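PDB 3O0D: triacylglycerol lipase from Yarrowia lipolytica, which probably hydrolyses the ester bonds of triacylglycerols, as expected of an extracellular alpha/beta-hydrolase lipase. Local coordinates for residues I65-Y71 against L83-H89; F108-I114 against Y133-Y137. The contacts are given in a common frame with arbitrary orientation. Where two conformers were deposited one is given. Residues are numbered along the deposited sequence.

Interaction 1: I65-Y71 against L83-H89; sequences IFDVSGY and LVIRGTH
Residues 68-71 and 83-87 pair antiparallel within the hairpin of strands 68-75 and 80-87, part of the central sheet of the alpha/beta-hydrolase fold. Their axes approach to 4.6 Å at 153°. Val84 and Tyr71 are a hydrogen-bonded pair: Val84 N to Tyr71 O is 3.0 Å and Tyr71 N to Val84 O 2.9 Å. Tyr71 takes chi1 p, so its ring lies over Val84, a CH-pi contact with Val84 CB 3.8 Å from the ring centroid. Ile85 faces Gly70 as a non-hydrogen-bonded pair, CA to CA 4.4 Å. Gly70, at phi 155° and psi -165°, has no space for a CB, which would hit Val84 O. Ile85 CG2 meets Val68 CB at 3.6 Å. Arg86 pairs with Ser69: Arg86 N to Ser69 O is 2.9 Å and Ser69 N to Arg86 O 3.1 Å. Arg86 NE donates to Gly87 O, one residue on, at 2.9 Å. Gly87 lies opposite Val68, CA to CA 4.5 Å. Past the strand, Thr88 N bonds Asp67 O at 2.9 Å, and Ser69 OG donates to Thr88 OG1 at 2.8 Å. One water joins His89 N (2.9 Å), Ile65 O (2.6 Å) and Asp67 O (2.7 Å). Thr88 OG1 also bonds Asp61 O, and His89 NE2 bonds Pro62 O. In the sheet, strand 53-60 flanks strand 68-75, strand 155-161 flanks strand 80-87, and helix 127-150 packs on Val68 and Ile85.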
loop_
_atom_site.group_PDB
_atom_site.type_symbol
_atom_site.label_atom_id
_atom_site.label_comp_id
_atom_site.label_asym_id
_atom_site.label_seq_id
_atom_site.Cartn_x
_atom_site.Cartn_y
_atom_site.Cartn_z
ATOM N N ILE A 65 -11.793 -9.588 -10.895
ATOM C CA ILE A 65 -10.822 -8.589 -11.352
ATOM C C ILE A 65 -10.164 -7.884 -10.169
ATOM O O ILE A 65 -9.018 -7.479 -10.263
ATOM C CB ILE A 65 -11.454 -7.563 -12.338
ATOM C CG1 ILE A 65 -10.388 -6.620 -12.821
ATOM C CG2 ILE A 65 -12.573 -6.750 -11.702
ATOM C CD1 ILE A 65 -9.375 -7.342 -13.731
ATOM N N PHE A 66 -10.868 -7.801 -9.054
ATOM C CA PHE A 66 -10.224 -7.173 -7.843
ATOM C C PHE A 66 -9.694 -8.129 -6.793
ATOM O O PHE A 66 -9.397 -7.698 -5.634
ATOM C CB PHE A 66 -11.196 -6.206 -7.249
ATOM C CG PHE A 66 -11.323 -4.943 -8.037
ATOM C CD1 PHE A 66 -10.371 -3.927 -7.917
ATOM C CD2 PHE A 66 -12.409 -4.744 -8.882
ATOM C CE1 PHE A 66 -10.485 -2.784 -8.627
ATOM C CE2 PHE A 66 -12.542 -3.564 -9.595
ATOM C CZ PHE A 66 -11.598 -2.605 -9.519
ATOM N N ASP A 67 -9.517 -9.366 -7.150
ATOM C CA ASP A 67 -8.969 -10.353 -6.233
ATOM C C ASP A 67 -7.432 -10.192 -6.110
ATOM O O ASP A 67 -6.785 -9.532 -6.948
ATOM C CB ASP A 67 -9.267 -11.739 -6.685
ATOM C CG ASP A 67 -10.698 -12.192 -6.289
ATOM O OD1 ASP A 67 -11.398 -11.496 -5.507
ATOM O OD2 ASP A 67 -11.042 -13.290 -6.739
ATOM N N VAL A 68 -6.897 -10.810 -5.055
ATOM C CA VAL A 68 -5.535 -10.536 -4.631
ATOM C C VAL A 68 -4.702 -11.794 -4.501
ATOM O O VAL A 68 -5.215 -12.946 -4.356
ATOM C CB VAL A 68 -5.515 -9.688 -3.302
ATOM C CG1 VAL A 68 -6.108 -8.325 -3.451
ATOM C CG2 VAL A 68 -6.169 -10.506 -2.197
ATOM N N SER A 69 -3.366 -11.644 -4.436
ATOM C CA SER A 69 -2.454 -12.721 -4.210
ATOM C C SER A 69 -1.380 -12.067 -3.259
ATOM O O SER A 69 -1.391 -10.852 -3.097
ATOM C CB SER A 69 -1.718 -13.141 -5.449
ATOM O OG SER A 69 -2.677 -13.728 -6.412
ATOM N N GLY A 70 -0.532 -12.905 -2.721
ATOM C CA GLY A 70 0.475 -12.258 -1.769
ATOM C C GLY A 70 0.936 -13.315 -0.812
ATOM O O GLY A 70 0.900 -14.531 -1.045
ATOM N N TYR A 71 1.580 -12.831 0.280
ATOM C CA TYR A 71 2.174 -13.848 1.177
ATOM C C TYR A 71 2.266 -13.252 2.603
ATOM O O TYR A 71 2.111 -12.048 2.832
ATOM C CB TYR A 71 3.605 -14.282 0.760
ATOM C CG TYR A 71 4.619 -13.090 0.733
ATOM C CD1 TYR A 71 5.440 -12.795 1.876
ATOM C CD2 TYR A 71 4.835 -12.363 -0.416
ATOM C CE1 TYR A 71 6.350 -11.739 1.839
ATOM C CE2 TYR A 71 5.770 -11.277 -0.461
ATOM C CZ TYR A 71 6.524 -11.029 0.678
ATOM O OH TYR A 71 7.453 -10.004 0.628
ATOM N N LEU A 83 2.640 -8.848 5.998
ATOM C CA LEU A 83 1.573 -9.272 5.091
ATOM C C LEU A 83 1.777 -8.396 3.797
ATOM O O LEU A 83 1.787 -7.201 3.878
ATOM C CB LEU A 83 0.233 -8.920 5.711
ATOM C CG LEU A 83 -0.946 -9.217 4.722
ATOM C CD1 LEU A 83 -0.940 -10.665 4.260
ATOM C CD2 LEU A 83 -2.242 -8.893 5.492
ATOM N N VAL A 84 1.927 -9.107 2.657
ATOM C CA VAL A 84 2.249 -8.384 1.424
ATOM C C VAL A 84 1.173 -8.816 0.432
ATOM O O VAL A 84 0.865 -10.004 0.330
ATOM C CB VAL A 84 3.561 -8.869 0.905
ATOM C CG1 VAL A 84 3.856 -8.304 -0.553
ATOM C CG2 VAL A 84 4.741 -8.384 1.877
ATOM N N ILE A 85 0.624 -7.790 -0.224
ATOM C CA ILE A 85 -0.551 -8.070 -1.104
ATOM C C ILE A 85 -0.303 -7.420 -2.474
ATOM O O ILE A 85 0.347 -6.384 -2.598
ATOM C CB ILE A 85 -1.760 -7.437 -0.556
ATOM C CG1 ILE A 85 -1.928 -7.708 1.004
ATOM C CG2 ILE A 85 -3.029 -8.113 -1.261
ATOM C CD1 ILE A 85 -2.934 -6.722 1.697
ATOM N N ARG A 86 -0.870 -8.046 -3.517
ATOM C CA ARG A 86 -0.797 -7.489 -4.854
ATOM C C ARG A 86 -2.170 -7.803 -5.468
ATOM O O ARG A 86 -2.916 -8.581 -4.931
ATOM C CB ARG A 86 0.333 -8.194 -5.683
ATOM C CG ARG A 86 0.337 -9.747 -5.578
ATOM C CD ARG A 86 0.817 -10.589 -6.722
ATOM N NE ARG A 86 0.388 -10.228 -8.046
ATOM C CZ ARG A 86 0.675 -10.966 -9.113
ATOM N NH1 ARG A 86 1.367 -12.099 -8.982
ATOM N NH2 ARG A 86 0.274 -10.571 -10.303
ATOM N N GLY A 87 -2.488 -7.157 -6.556
ATOM C CA GLY A 87 -3.627 -7.642 -7.432
ATOM C C GLY A 87 -3.255 -8.887 -8.154
ATOM O O GLY A 87 -2.140 -9.040 -8.688
ATOM N N THR A 88 -4.212 -9.865 -8.268
ATOM C CA THR A 88 -3.898 -11.013 -9.016
ATOM C C THR A 88 -3.817 -10.782 -10.559
ATOM O O THR A 88 -2.900 -11.350 -11.228
ATOM C CB THR A 88 -4.957 -12.144 -8.788
ATOM O OG1 THR A 88 -5.009 -12.396 -7.358
ATOM C CG2 THR A 88 -4.490 -13.461 -9.512
ATOM N N HIS A 89 -4.752 -10.003 -11.060
ATOM C CA HIS A 89 -4.837 -9.762 -12.497
ATOM C C HIS A 89 -3.753 -8.766 -12.971
ATOM O O HIS A 89 -3.071 -8.096 -12.143
ATOM C CB HIS A 89 -6.281 -9.401 -12.859
ATOM C CG HIS A 89 -7.143 -10.630 -12.862
ATOM N ND1 HIS A 89 -7.170 -11.491 -13.937
ATOM C CD2 HIS A 89 -7.940 -11.186 -11.906
ATOM C CE1 HIS A 89 -7.936 -12.539 -13.641
ATOM N NE2 HIS A 89 -8.395 -12.391 -12.408
HETATM O O HOH W 1 -6.768 -8.658 -9.514
#

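Interaction 2: F108-I114 against Y133-Y137; sequences FDLAANI and YNNTY. With NAG (2-acetamido-2-deoxy-beta-D-glucopyranose), chain I; NAG (2-acetamido-2-deoxy-beta-D-glucopyranose), chain H.
Two hydrogen bonds tie the loop to the helix at Ala112. Its N donates to Asn134 OD1 at 2.8 Å, and its O accepts from Tyr133 OH at 2.6 Å. The loop starts as a 3-10 segment, 108-110, and then makes a type II turn from Ala111 to Ile114, with Asn113 at phi 67° and psi 3°. Asn134 and Asn113 are both N-glycosylated, each ND2 being 1.5 Å from C1 of its NAG. The sugar on Asn134 returns to the loop, its N2 donating to Leu110 O at 3.1 Å. Tyr133 (chi1 t) receives the edge of Phe108 on its ring face, a T-shaped stack with centroids 5.4 Å apart and planes at 68°. Ala111 CB lies 3.6 Å from Tyr133 CE2. Ala112 CB lies 3.6 Å from Tyr137 CD2. The loop links strand 105-107 to strand 124-126 and is held here against helix 127-150, while helix 163-177 touches Tyr133 and Asn113.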
loop_
_atom_site.group_PDB
_atom_site.type_symbol
_atom_site.label_atom_id
_atom_site.label_comp_id
_atom_site.label_asym_id
_atom_site.label_seq_id
_atom_site.Cartn_x
_atom_site.Cartn_y
_atom_site.Cartn_z
ATOM N N PHE A 108 -17.390 1.107 4.584
ATOM C CA PHE A 108 -16.357 0.123 4.982
ATOM C C PHE A 108 -16.823 -0.834 6.076
ATOM O O PHE A 108 -16.266 -1.922 6.219
ATOM C CB PHE A 108 -15.004 0.791 5.407
ATOM C CG PHE A 108 -13.843 -0.177 5.520
ATOM C CD1 PHE A 108 -13.617 -1.147 4.562
ATOM C CD2 PHE A 108 -12.943 -0.112 6.602
ATOM C CE1 PHE A 108 -12.546 -2.068 4.688
ATOM C CE2 PHE A 108 -11.899 -1.004 6.703
ATOM C CZ PHE A 108 -11.701 -1.980 5.774
ATOM N N ASP A 109 -17.882 -0.465 6.833
ATOM C CA ASP A 109 -18.354 -1.405 7.844
ATOM C C ASP A 109 -19.038 -2.660 7.255
ATOM O O ASP A 109 -19.288 -3.648 7.965
ATOM C CB ASP A 109 -19.188 -0.717 8.963
ATOM C CG ASP A 109 -20.505 -0.139 8.458
ATOM O OD1 ASP A 109 -21.041 -0.675 7.461
ATOM O OD2 ASP A 109 -21.011 0.862 9.072
ATOM N N LEU A 110 -19.271 -2.683 5.958
ATOM C CA LEU A 110 -19.711 -3.914 5.327
ATOM C C LEU A 110 -18.593 -4.912 5.110
ATOM O O LEU A 110 -18.854 -6.061 4.794
ATOM C CB LEU A 110 -20.493 -3.611 4.032
ATOM C CG LEU A 110 -21.774 -2.776 4.307
ATOM C CD1 LEU A 110 -22.333 -2.249 2.984
ATOM C CD2 LEU A 110 -22.861 -3.552 5.109
ATOM N N ALA A 111 -17.328 -4.484 5.304
ATOM C CA ALA A 111 -16.178 -5.362 5.008
ATOM C C ALA A 111 -15.920 -6.326 6.155
ATOM O O ALA A 111 -16.319 -6.050 7.303
ATOM C CB ALA A 111 -14.950 -4.503 4.798
ATOM N N ALA A 112 -15.230 -7.423 5.872
ATOM C CA ALA A 112 -14.950 -8.462 6.878
ATOM C C ALA A 112 -14.230 -7.877 8.122
ATOM O O ALA A 112 -13.301 -7.032 8.010
ATOM C CB ALA A 112 -14.111 -9.567 6.308
ATOM N N ASN A 113 -14.660 -8.362 9.307
ATOM C CA ASN A 113 -14.031 -7.946 10.570
ATOM C C ASN A 113 -14.204 -6.509 11.004
ATOM O O ASN A 113 -13.638 -6.090 12.034
ATOM C CB ASN A 113 -12.501 -8.338 10.586
ATOM C CG ASN A 113 -12.113 -9.003 11.878
ATOM O OD1 ASN A 113 -12.975 -9.649 12.522
ATOM N ND2 ASN A 113 -10.828 -8.846 12.305
ATOM N N ILE A 114 -14.957 -5.717 10.254
ATOM C CA ILE A 114 -15.242 -4.374 10.657
ATOM C C ILE A 114 -16.617 -4.269 11.316
ATOM O O ILE A 114 -17.633 -4.413 10.651
ATOM C CB ILE A 114 -15.207 -3.409 9.485
ATOM C CG1 ILE A 114 -13.936 -3.627 8.643
ATOM C CG2 ILE A 114 -15.364 -2.013 9.947
ATOM C CD1 ILE A 114 -12.582 -3.434 9.399
ATOM N N TYR A 133 -9.772 -6.006 -0.318
ATOM C CA TYR A 133 -9.572 -6.115 1.193
ATOM C C TYR A 133 -10.263 -7.423 1.643
ATOM O O TYR A 133 -9.694 -8.258 2.301
ATOM C CB TYR A 133 -10.118 -4.923 1.955
ATOM C CG TYR A 133 -10.293 -5.406 3.384
ATOM C CD1 TYR A 133 -9.200 -5.543 4.198
ATOM C CD2 TYR A 133 -11.586 -5.651 3.910
ATOM C CE1 TYR A 133 -9.337 -6.053 5.554
ATOM C CE2 TYR A 133 -11.724 -6.141 5.231
ATOM C CZ TYR A 133 -10.626 -6.321 6.028
ATOM O OH TYR A 133 -10.784 -6.780 7.334
ATOM N N ASN A 134 -11.497 -7.645 1.205
ATOM C CA ASN A 134 -12.146 -8.855 1.653
ATOM C C ASN A 134 -11.521 -10.092 1.228
ATOM O O ASN A 134 -11.509 -11.079 1.965
ATOM C CB ASN A 134 -13.654 -8.814 1.206
ATOM C CG ASN A 134 -14.585 -8.713 2.340
ATOM O OD1 ASN A 134 -14.481 -7.860 3.222
ATOM N ND2 ASN A 134 -15.616 -9.596 2.271
ATOM N N ASN A 135 -11.062 -10.110 -0.017
ATOM C CA ASN A 135 -10.435 -11.233 -0.571
ATOM C C ASN A 135 -9.107 -11.504 0.144
ATOM O O ASN A 135 -8.680 -12.626 0.259
ATOM C CB ASN A 135 -10.261 -11.071 -2.127
ATOM C CG ASN A 135 -9.887 -12.310 -2.776
ATOM O OD1 ASN A 135 -10.594 -13.414 -2.652
ATOM N ND2 ASN A 135 -8.842 -12.268 -3.540
ATOM N N THR A 136 -8.460 -10.466 0.596
ATOM C CA THR A 136 -7.229 -10.715 1.418
ATOM C C THR A 136 -7.630 -11.382 2.788
ATOM O O THR A 136 -7.102 -12.429 3.117
ATOM C CB THR A 136 -6.477 -9.421 1.746
ATOM O OG1 THR A 136 -6.295 -8.627 0.593
ATOM C CG2 THR A 136 -5.032 -9.769 2.340
ATOM N N TYR A 137 -8.615 -10.813 3.441
ATOM C CA TYR A 137 -9.068 -11.304 4.760
ATOM C C TYR A 137 -9.501 -12.787 4.659
ATOM O O TYR A 137 -9.075 -13.690 5.430
ATOM C CB TYR A 137 -10.148 -10.398 5.299
ATOM C CG TYR A 137 -10.525 -10.789 6.715
ATOM C CD1 TYR A 137 -9.918 -10.187 7.817
ATOM C CD2 TYR A 137 -11.410 -11.815 6.921
ATOM C CE1 TYR A 137 -10.225 -10.601 9.120
ATOM C CE2 TYR A 137 -11.716 -12.252 8.206
ATOM C CZ TYR A 137 -11.121 -11.630 9.296
ATOM O OH TYR A 137 -11.478 -12.067 10.565
HETATM C C1 NAG I . -16.621 -9.684 3.314
HETATM C C2 NAG I . -18.037 -9.426 2.809
HETATM C C3 NAG I . -18.999 -9.891 3.897
HETATM C C4 NAG I . -18.732 -11.301 4.423
HETATM C C5 NAG I . -17.264 -11.457 4.819
HETATM C C6 NAG I . -16.785 -12.883 5.056
HETATM C C7 NAG I . -18.307 -7.578 1.261
HETATM C C8 NAG I . -18.592 -6.148 1.012
HETATM N N2 NAG I . -18.286 -8.034 2.530
HETATM O O3 NAG I . -20.363 -9.765 3.456
HETATM O O4 NAG I . -19.541 -11.417 5.587
HETATM O O5 NAG I . -16.433 -11.010 3.746
HETATM O O6 NAG I . -15.655 -12.776 5.894
HETATM O O7 NAG I . -18.097 -8.313 0.314
HETATM C C1 NAG H . -10.468 -9.520 13.541
HETATM C C2 NAG H . -8.926 -9.556 13.633
HETATM C C3 NAG H . -8.546 -10.088 15.009
HETATM C C4 NAG H . -9.209 -9.264 16.118
HETATM C C5 NAG H . -10.697 -9.363 15.885
HETATM C C6 NAG H . -11.614 -8.770 16.973
HETATM C C7 NAG H . -7.726 -9.968 11.526
HETATM C C8 NAG H . -7.094 -10.974 10.608
HETATM N N2 NAG H . -8.307 -10.435 12.638
HETATM O O3 NAG H . -7.110 -10.050 15.118
HETATM O O4 NAG H . -8.939 -9.884 17.379
HETATM O O5 NAG H . -10.960 -8.753 14.603
HETATM O O6 NAG H . -11.108 -7.530 17.315
HETATM O O7 NAG H . -7.736 -8.780 11.254
#

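Overall arrangement
Both contacts are largely buried, but interaction 1 lies deeper: its centre is about 11 Å from the centre of the chain, against about 16 Å for the centre of interaction 2. Interaction 1 is built mainly from main-chain pairing within the central sheet of the alpha/beta-hydrolase fold. Interaction 2 relies on helix side chains that bond the loop's main chain and pack on its side chains, beside two glycans. Helix 127-150 connects them. Tyr133, Asn134 and Tyr137 meet the loop, while Asn135 and Thr136 touch the hairpin at Asp67, Val68 and Ile85. The centres of interaction 1 and interaction 2 are about 14 Å apart. Ile85 also touches the likely nucleophile elbow around Ser162.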